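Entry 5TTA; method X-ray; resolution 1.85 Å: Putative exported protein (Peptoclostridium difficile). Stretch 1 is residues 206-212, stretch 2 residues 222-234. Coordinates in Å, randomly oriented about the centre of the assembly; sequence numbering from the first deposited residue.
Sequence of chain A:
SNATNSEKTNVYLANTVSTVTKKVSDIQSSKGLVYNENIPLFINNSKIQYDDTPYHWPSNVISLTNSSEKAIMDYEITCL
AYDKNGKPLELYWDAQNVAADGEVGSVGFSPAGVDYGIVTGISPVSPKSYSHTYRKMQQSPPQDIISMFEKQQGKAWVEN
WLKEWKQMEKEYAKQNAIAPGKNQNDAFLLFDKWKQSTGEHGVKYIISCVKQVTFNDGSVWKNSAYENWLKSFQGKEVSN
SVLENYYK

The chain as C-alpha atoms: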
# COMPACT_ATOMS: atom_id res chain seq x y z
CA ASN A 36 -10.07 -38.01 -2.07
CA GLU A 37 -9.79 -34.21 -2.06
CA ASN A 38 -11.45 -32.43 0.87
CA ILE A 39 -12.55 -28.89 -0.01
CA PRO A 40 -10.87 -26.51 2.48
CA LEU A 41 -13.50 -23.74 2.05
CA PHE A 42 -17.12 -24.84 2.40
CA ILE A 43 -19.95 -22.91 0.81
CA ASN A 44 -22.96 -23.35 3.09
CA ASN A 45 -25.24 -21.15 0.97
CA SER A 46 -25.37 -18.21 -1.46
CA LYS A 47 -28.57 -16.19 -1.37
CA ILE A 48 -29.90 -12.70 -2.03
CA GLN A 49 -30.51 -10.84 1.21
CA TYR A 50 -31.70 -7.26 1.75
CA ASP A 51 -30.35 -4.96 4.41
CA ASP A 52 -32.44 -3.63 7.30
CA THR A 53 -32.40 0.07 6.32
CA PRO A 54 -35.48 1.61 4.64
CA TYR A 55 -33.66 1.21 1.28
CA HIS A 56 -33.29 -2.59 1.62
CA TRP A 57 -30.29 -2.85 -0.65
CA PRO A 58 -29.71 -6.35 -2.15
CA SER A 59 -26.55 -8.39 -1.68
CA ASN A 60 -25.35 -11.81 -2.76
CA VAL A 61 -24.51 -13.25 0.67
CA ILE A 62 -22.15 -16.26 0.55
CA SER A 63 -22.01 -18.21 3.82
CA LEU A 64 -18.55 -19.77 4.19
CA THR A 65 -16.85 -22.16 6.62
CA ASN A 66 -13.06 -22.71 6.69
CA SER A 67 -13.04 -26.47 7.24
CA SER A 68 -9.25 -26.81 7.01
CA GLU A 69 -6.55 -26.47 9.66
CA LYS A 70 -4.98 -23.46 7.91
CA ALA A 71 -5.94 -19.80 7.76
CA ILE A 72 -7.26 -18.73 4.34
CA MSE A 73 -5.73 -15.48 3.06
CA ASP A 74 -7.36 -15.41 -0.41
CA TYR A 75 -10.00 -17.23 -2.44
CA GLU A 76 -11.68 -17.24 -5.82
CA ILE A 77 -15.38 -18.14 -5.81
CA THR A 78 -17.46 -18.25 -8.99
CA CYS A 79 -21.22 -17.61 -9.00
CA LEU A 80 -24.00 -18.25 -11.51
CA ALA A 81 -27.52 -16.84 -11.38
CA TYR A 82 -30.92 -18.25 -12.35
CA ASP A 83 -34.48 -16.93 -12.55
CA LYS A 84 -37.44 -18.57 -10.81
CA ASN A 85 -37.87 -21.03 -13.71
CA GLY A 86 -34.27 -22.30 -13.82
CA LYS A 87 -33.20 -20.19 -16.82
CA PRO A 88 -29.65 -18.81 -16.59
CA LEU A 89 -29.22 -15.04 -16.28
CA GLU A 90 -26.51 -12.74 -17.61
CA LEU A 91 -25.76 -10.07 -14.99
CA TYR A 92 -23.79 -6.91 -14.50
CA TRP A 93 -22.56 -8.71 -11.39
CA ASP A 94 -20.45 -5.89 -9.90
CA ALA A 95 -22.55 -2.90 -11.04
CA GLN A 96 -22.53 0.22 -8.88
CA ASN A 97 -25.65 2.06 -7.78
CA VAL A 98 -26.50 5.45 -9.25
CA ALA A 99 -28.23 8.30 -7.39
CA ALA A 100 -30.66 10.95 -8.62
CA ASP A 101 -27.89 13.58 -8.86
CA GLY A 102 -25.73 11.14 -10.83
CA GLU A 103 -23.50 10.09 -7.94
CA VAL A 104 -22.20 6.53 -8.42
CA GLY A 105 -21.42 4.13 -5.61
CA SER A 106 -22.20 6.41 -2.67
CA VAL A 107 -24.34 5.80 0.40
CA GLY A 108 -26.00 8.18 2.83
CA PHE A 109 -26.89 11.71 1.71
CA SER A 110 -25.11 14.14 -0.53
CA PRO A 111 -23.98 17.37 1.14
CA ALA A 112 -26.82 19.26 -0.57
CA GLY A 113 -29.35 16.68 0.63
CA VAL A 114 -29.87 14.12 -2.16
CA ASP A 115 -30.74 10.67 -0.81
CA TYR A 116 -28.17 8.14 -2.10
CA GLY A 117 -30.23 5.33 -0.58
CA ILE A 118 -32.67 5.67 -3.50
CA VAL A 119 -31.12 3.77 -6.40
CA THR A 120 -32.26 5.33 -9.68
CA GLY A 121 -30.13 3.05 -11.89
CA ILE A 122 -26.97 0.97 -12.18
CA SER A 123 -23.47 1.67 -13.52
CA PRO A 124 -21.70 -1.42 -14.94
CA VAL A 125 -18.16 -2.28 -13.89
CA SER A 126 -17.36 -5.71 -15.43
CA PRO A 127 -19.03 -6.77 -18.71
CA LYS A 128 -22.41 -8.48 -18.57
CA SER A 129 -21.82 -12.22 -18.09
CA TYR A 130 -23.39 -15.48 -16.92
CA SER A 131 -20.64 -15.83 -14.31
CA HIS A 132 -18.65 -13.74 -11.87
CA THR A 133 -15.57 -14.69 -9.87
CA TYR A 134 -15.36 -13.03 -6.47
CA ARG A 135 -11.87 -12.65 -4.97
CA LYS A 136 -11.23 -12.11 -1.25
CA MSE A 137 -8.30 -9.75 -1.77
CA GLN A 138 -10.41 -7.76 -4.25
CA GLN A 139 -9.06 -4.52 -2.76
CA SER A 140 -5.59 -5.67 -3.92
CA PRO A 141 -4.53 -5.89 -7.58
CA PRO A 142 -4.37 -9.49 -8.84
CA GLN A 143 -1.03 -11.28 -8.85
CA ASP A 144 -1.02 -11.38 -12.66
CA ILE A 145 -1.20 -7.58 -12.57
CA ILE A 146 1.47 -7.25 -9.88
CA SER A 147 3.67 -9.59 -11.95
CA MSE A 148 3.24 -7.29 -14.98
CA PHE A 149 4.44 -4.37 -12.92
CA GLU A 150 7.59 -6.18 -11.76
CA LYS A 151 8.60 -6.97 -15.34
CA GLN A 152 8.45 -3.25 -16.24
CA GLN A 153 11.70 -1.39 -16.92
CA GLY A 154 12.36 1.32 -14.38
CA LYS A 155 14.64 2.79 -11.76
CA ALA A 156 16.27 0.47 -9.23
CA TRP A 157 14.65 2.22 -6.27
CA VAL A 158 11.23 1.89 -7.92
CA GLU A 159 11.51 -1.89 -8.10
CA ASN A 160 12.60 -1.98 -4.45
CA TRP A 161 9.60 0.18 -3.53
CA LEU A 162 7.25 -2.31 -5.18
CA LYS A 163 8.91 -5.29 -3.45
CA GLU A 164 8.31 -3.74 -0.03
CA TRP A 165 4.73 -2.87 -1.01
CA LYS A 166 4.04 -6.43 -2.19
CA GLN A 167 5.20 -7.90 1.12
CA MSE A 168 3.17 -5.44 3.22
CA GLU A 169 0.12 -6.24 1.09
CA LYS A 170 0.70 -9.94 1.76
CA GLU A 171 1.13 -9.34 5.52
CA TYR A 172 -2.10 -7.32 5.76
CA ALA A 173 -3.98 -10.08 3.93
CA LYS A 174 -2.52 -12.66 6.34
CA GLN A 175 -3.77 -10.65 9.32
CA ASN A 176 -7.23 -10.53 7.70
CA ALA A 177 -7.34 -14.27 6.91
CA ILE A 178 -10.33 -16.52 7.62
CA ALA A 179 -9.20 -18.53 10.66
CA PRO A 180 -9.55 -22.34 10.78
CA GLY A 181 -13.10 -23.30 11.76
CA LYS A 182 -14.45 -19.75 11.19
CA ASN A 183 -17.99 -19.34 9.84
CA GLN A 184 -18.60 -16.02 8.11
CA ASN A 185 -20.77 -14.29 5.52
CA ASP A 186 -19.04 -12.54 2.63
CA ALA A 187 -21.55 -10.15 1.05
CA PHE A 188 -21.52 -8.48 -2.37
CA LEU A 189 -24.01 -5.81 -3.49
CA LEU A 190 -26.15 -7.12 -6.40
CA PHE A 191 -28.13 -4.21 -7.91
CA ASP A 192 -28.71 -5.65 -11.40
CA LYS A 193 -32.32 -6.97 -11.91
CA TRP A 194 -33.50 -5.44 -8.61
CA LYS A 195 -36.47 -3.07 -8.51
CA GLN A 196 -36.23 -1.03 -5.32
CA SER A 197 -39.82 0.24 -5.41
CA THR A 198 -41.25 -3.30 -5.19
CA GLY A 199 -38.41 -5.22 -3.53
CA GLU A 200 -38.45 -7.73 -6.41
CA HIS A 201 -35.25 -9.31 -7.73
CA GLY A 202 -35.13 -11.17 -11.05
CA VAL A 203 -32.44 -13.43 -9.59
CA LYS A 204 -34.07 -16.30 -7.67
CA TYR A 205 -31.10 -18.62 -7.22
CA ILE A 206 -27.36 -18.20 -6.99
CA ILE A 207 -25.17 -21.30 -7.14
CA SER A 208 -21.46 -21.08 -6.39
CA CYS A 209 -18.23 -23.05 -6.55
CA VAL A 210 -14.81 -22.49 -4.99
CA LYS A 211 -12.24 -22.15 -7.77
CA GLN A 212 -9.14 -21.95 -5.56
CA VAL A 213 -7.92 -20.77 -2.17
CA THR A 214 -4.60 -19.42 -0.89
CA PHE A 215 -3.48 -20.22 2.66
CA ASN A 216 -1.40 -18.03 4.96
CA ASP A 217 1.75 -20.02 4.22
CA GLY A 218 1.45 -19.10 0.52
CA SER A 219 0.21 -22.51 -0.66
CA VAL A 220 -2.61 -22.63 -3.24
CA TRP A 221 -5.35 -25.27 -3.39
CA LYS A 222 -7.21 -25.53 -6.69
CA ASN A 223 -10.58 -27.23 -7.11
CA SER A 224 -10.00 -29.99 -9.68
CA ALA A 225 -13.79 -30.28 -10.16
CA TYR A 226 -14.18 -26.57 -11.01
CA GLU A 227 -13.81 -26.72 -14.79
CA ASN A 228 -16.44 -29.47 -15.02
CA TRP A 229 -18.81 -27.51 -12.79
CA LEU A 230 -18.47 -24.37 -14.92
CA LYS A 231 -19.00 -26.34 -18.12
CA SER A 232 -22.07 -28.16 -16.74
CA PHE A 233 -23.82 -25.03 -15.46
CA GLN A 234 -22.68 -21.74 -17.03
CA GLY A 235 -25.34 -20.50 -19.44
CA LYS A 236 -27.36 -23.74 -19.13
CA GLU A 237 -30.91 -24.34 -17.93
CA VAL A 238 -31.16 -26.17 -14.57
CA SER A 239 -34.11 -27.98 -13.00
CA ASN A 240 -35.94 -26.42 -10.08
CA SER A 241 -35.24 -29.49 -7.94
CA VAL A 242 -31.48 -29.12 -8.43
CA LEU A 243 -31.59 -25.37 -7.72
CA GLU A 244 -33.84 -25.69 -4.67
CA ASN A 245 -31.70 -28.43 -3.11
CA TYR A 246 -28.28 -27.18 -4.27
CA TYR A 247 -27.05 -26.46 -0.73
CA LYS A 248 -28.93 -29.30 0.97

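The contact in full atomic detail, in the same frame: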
# COMPACT_ATOMS: atom_id res chain seq x y z
N ILE A 206 -28.78 -18.36 -6.72
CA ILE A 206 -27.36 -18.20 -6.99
C ILE A 206 -26.70 -19.51 -6.59
O ILE A 206 -26.94 -20.01 -5.48
CB ILE A 206 -26.78 -17.01 -6.21
CG1 ILE A 206 -27.44 -15.72 -6.73
CG2 ILE A 206 -25.26 -16.98 -6.30
CD1 ILE A 206 -27.07 -14.55 -5.94
N ILE A 207 -25.94 -20.11 -7.50
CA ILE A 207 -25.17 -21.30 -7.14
C ILE A 207 -23.72 -20.95 -7.33
O ILE A 207 -23.38 -20.17 -8.22
CB ILE A 207 -25.59 -22.54 -7.98
CG1 ILE A 207 -25.36 -22.28 -9.46
CG2 ILE A 207 -27.09 -22.85 -7.74
CD1 ILE A 207 -25.57 -23.57 -10.34
N SER A 208 -22.86 -21.48 -6.45
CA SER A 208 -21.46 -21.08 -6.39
C SER A 208 -20.53 -22.28 -6.31
O SER A 208 -20.94 -23.42 -6.02
CB SER A 208 -21.21 -20.15 -5.20
OG SER A 208 -22.21 -19.13 -5.16
N CYS A 209 -19.26 -22.02 -6.62
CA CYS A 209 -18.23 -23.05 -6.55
C CYS A 209 -16.90 -22.37 -6.25
O CYS A 209 -16.56 -21.38 -6.90
CB CYS A 209 -18.14 -23.85 -7.86
SG CYS A 209 -16.98 -25.26 -7.87
N VAL A 210 -16.17 -22.93 -5.28
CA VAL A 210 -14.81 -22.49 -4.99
C VAL A 210 -13.92 -22.88 -6.15
O VAL A 210 -13.90 -24.05 -6.55
CB VAL A 210 -14.31 -23.12 -3.69
CG1 VAL A 210 -12.85 -22.73 -3.45
CG2 VAL A 210 -15.20 -22.72 -2.49
N LYS A 211 -13.19 -21.91 -6.68
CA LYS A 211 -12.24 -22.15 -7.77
C LYS A 211 -10.86 -22.47 -7.20
O LYS A 211 -10.24 -23.46 -7.59
CB LYS A 211 -12.21 -20.93 -8.70
CG LYS A 211 -11.22 -21.00 -9.89
CD LYS A 211 -11.44 -19.78 -10.81
CE LYS A 211 -10.54 -19.80 -12.06
NZ LYS A 211 -9.16 -19.36 -11.75
N GLN A 212 -10.40 -21.67 -6.25
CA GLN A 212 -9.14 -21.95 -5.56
C GLN A 212 -9.12 -21.18 -4.25
O GLN A 212 -9.91 -20.26 -4.03
CB GLN A 212 -7.93 -21.58 -6.42
CG GLN A 212 -7.82 -20.09 -6.75
CD GLN A 212 -6.48 -19.78 -7.42
OE1 GLN A 212 -6.18 -20.27 -8.50
NE2 GLN A 212 -5.66 -18.98 -6.75
N LYS A 222 -6.32 -25.74 -5.56
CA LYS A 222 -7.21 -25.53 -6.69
C LYS A 222 -8.25 -26.64 -6.74
O LYS A 222 -7.92 -27.81 -6.49
CB LYS A 222 -6.44 -25.50 -8.01
CG LYS A 222 -5.58 -24.30 -8.17
CD LYS A 222 -4.84 -24.33 -9.50
CE LYS A 222 -3.77 -23.27 -9.54
NZ LYS A 222 -3.12 -23.24 -10.88
N ASN A 223 -9.48 -26.28 -7.05
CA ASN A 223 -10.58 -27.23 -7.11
C ASN A 223 -10.53 -27.98 -8.45
O ASN A 223 -10.85 -27.42 -9.49
CB ASN A 223 -11.91 -26.51 -6.93
CG ASN A 223 -13.06 -27.46 -6.79
OD1 ASN A 223 -12.89 -28.68 -6.89
ND2 ASN A 223 -14.24 -26.92 -6.51
N SER A 224 -10.12 -29.25 -8.43
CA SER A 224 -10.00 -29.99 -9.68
C SER A 224 -11.36 -30.22 -10.35
O SER A 224 -11.40 -30.45 -11.56
CB SER A 224 -9.25 -31.31 -9.45
OG SER A 224 -9.90 -32.15 -8.50
N ALA A 225 -12.45 -30.14 -9.59
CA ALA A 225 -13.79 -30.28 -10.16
C ALA A 225 -14.33 -28.99 -10.76
O ALA A 225 -15.41 -29.01 -11.37
CB ALA A 225 -14.75 -30.78 -9.08
N TYR A 226 -13.62 -27.87 -10.60
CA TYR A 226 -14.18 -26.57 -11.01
C TYR A 226 -14.48 -26.49 -12.51
O TYR A 226 -15.54 -25.98 -12.91
CB TYR A 226 -13.23 -25.45 -10.61
CG TYR A 226 -13.69 -24.09 -11.11
CD1 TYR A 226 -14.66 -23.37 -10.42
CD2 TYR A 226 -13.12 -23.52 -12.24
CE1 TYR A 226 -15.08 -22.13 -10.87
CE2 TYR A 226 -13.53 -22.28 -12.70
CZ TYR A 226 -14.51 -21.59 -12.00
OH TYR A 226 -14.90 -20.35 -12.45
N GLU A 227 -13.56 -26.93 -13.36
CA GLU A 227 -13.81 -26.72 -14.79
C GLU A 227 -15.06 -27.46 -15.23
O GLU A 227 -15.87 -26.93 -15.99
CB GLU A 227 -12.60 -27.13 -15.62
CG GLU A 227 -11.47 -26.10 -15.63
CD GLU A 227 -11.94 -24.69 -16.01
OE1 GLU A 227 -11.44 -23.72 -15.40
OE2 GLU A 227 -12.80 -24.55 -16.91
N ASN A 228 -15.25 -28.68 -14.71
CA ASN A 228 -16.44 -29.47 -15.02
C ASN A 228 -17.70 -28.76 -14.55
O ASN A 228 -18.72 -28.75 -15.25
CB ASN A 228 -16.37 -30.86 -14.36
CG ASN A 228 -15.28 -31.74 -14.93
OD1 ASN A 228 -14.82 -31.53 -16.05
ND2 ASN A 228 -14.88 -32.74 -14.15
N TRP A 229 -17.65 -28.21 -13.34
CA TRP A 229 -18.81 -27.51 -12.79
C TRP A 229 -19.19 -26.33 -13.69
O TRP A 229 -20.35 -26.17 -14.09
CB TRP A 229 -18.50 -27.04 -11.36
CG TRP A 229 -19.54 -26.19 -10.71
CD1 TRP A 229 -20.59 -26.61 -9.94
CD2 TRP A 229 -19.63 -24.76 -10.77
NE1 TRP A 229 -21.33 -25.53 -9.53
CE2 TRP A 229 -20.76 -24.38 -10.00
CE3 TRP A 229 -18.85 -23.76 -11.36
CZ2 TRP A 229 -21.13 -23.03 -9.82
CZ3 TRP A 229 -19.22 -22.44 -11.20
CH2 TRP A 229 -20.35 -22.08 -10.42
N LEU A 230 -18.20 -25.52 -14.06
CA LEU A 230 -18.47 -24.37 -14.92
C LEU A 230 -19.06 -24.82 -16.25
O LEU A 230 -20.03 -24.24 -16.74
CB LEU A 230 -17.19 -23.57 -15.11
CG LEU A 230 -17.36 -22.20 -15.76
CD1 LEU A 230 -18.12 -21.26 -14.82
CD2 LEU A 230 -15.99 -21.60 -16.13
N LYS A 231 -18.50 -25.88 -16.83
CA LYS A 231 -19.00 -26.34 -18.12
C LYS A 231 -20.43 -26.90 -18.00
O LYS A 231 -21.26 -26.67 -18.88
CB LYS A 231 -18.04 -27.38 -18.71
CG LYS A 231 -18.44 -27.91 -20.10
CD LYS A 231 -18.82 -26.78 -21.07
CE LYS A 231 -17.65 -25.83 -21.35
NZ LYS A 231 -17.97 -24.85 -22.42
N SER A 232 -20.73 -27.60 -16.91
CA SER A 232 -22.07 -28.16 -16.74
C SER A 232 -23.14 -27.09 -16.55
O SER A 232 -24.29 -27.27 -16.98
CB SER A 232 -22.09 -29.11 -15.56
OG SER A 232 -21.23 -30.21 -15.78
N PHE A 233 -22.81 -25.98 -15.89
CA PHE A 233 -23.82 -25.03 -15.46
C PHE A 233 -23.84 -23.72 -16.22
O PHE A 233 -24.91 -23.17 -16.43
CB PHE A 233 -23.66 -24.73 -13.96
CG PHE A 233 -24.09 -25.86 -13.04
CD1 PHE A 233 -23.17 -26.50 -12.22
CD2 PHE A 233 -25.42 -26.25 -12.97
CE1 PHE A 233 -23.55 -27.54 -11.36
CE2 PHE A 233 -25.82 -27.28 -12.11
CZ PHE A 233 -24.87 -27.91 -11.29
N GLN A 234 -22.69 -23.14 -16.60
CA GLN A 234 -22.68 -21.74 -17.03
C GLN A 234 -23.45 -21.58 -18.33
O GLN A 234 -23.16 -22.26 -19.33
CB GLN A 234 -21.26 -21.20 -17.19
CG GLN A 234 -21.25 -19.83 -17.89
CD GLN A 234 -19.91 -19.12 -17.85
OE1 GLN A 234 -19.83 -17.90 -17.63
NE2 GLN A 234 -18.84 -19.87 -18.11

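Strand 206-212 is part of a longer strand; Lys-222 lies beside its Gln-212, and the chain then winds into a helix that runs back over the strand, roughly antiparallel at 146°, with the axes 9.1 Å apart at their closest. Gln-212 and Lys-222 form an antiparallel, non-hydrogen-bonded bridge; one residue on, Asn-223 N donates to Lys-211 O at 3.0 Å.

Asn-223 joins the bridge to the helix. Its short amide both donates and accepts: ND2 gives a hydrogen bond to Val-210 O (2.9 Å), while OD1 accepts from Ala-225 N (3.1 Å), capping the turn that leads into the helix.

Beyond it, Tyr-226, Trp-229 and Phe-233, spaced three and four residues apart, bring three aromatic rings to the same side of the helix, and each receives a strand side chain on a face. The extended Lys-211 lays its aliphatic stem on Tyr-226, CG lying 3.8 Å from the ring centroid. Cys-209 is small enough to sit close against Trp-229, its CB 3.4 Å from CD2, with its polarizable SG over the five-membered ring; the same SG meets the edge of Tyr-226, 3.9 Å from CD1. Farther along, the branched Ile-207 reaches out to Phe-233: Ile-207 CD1 rests 3.8 Å from Phe-233 CD2, and Ile-207 CG1 lies 4.3 Å from Trp-229 CZ2.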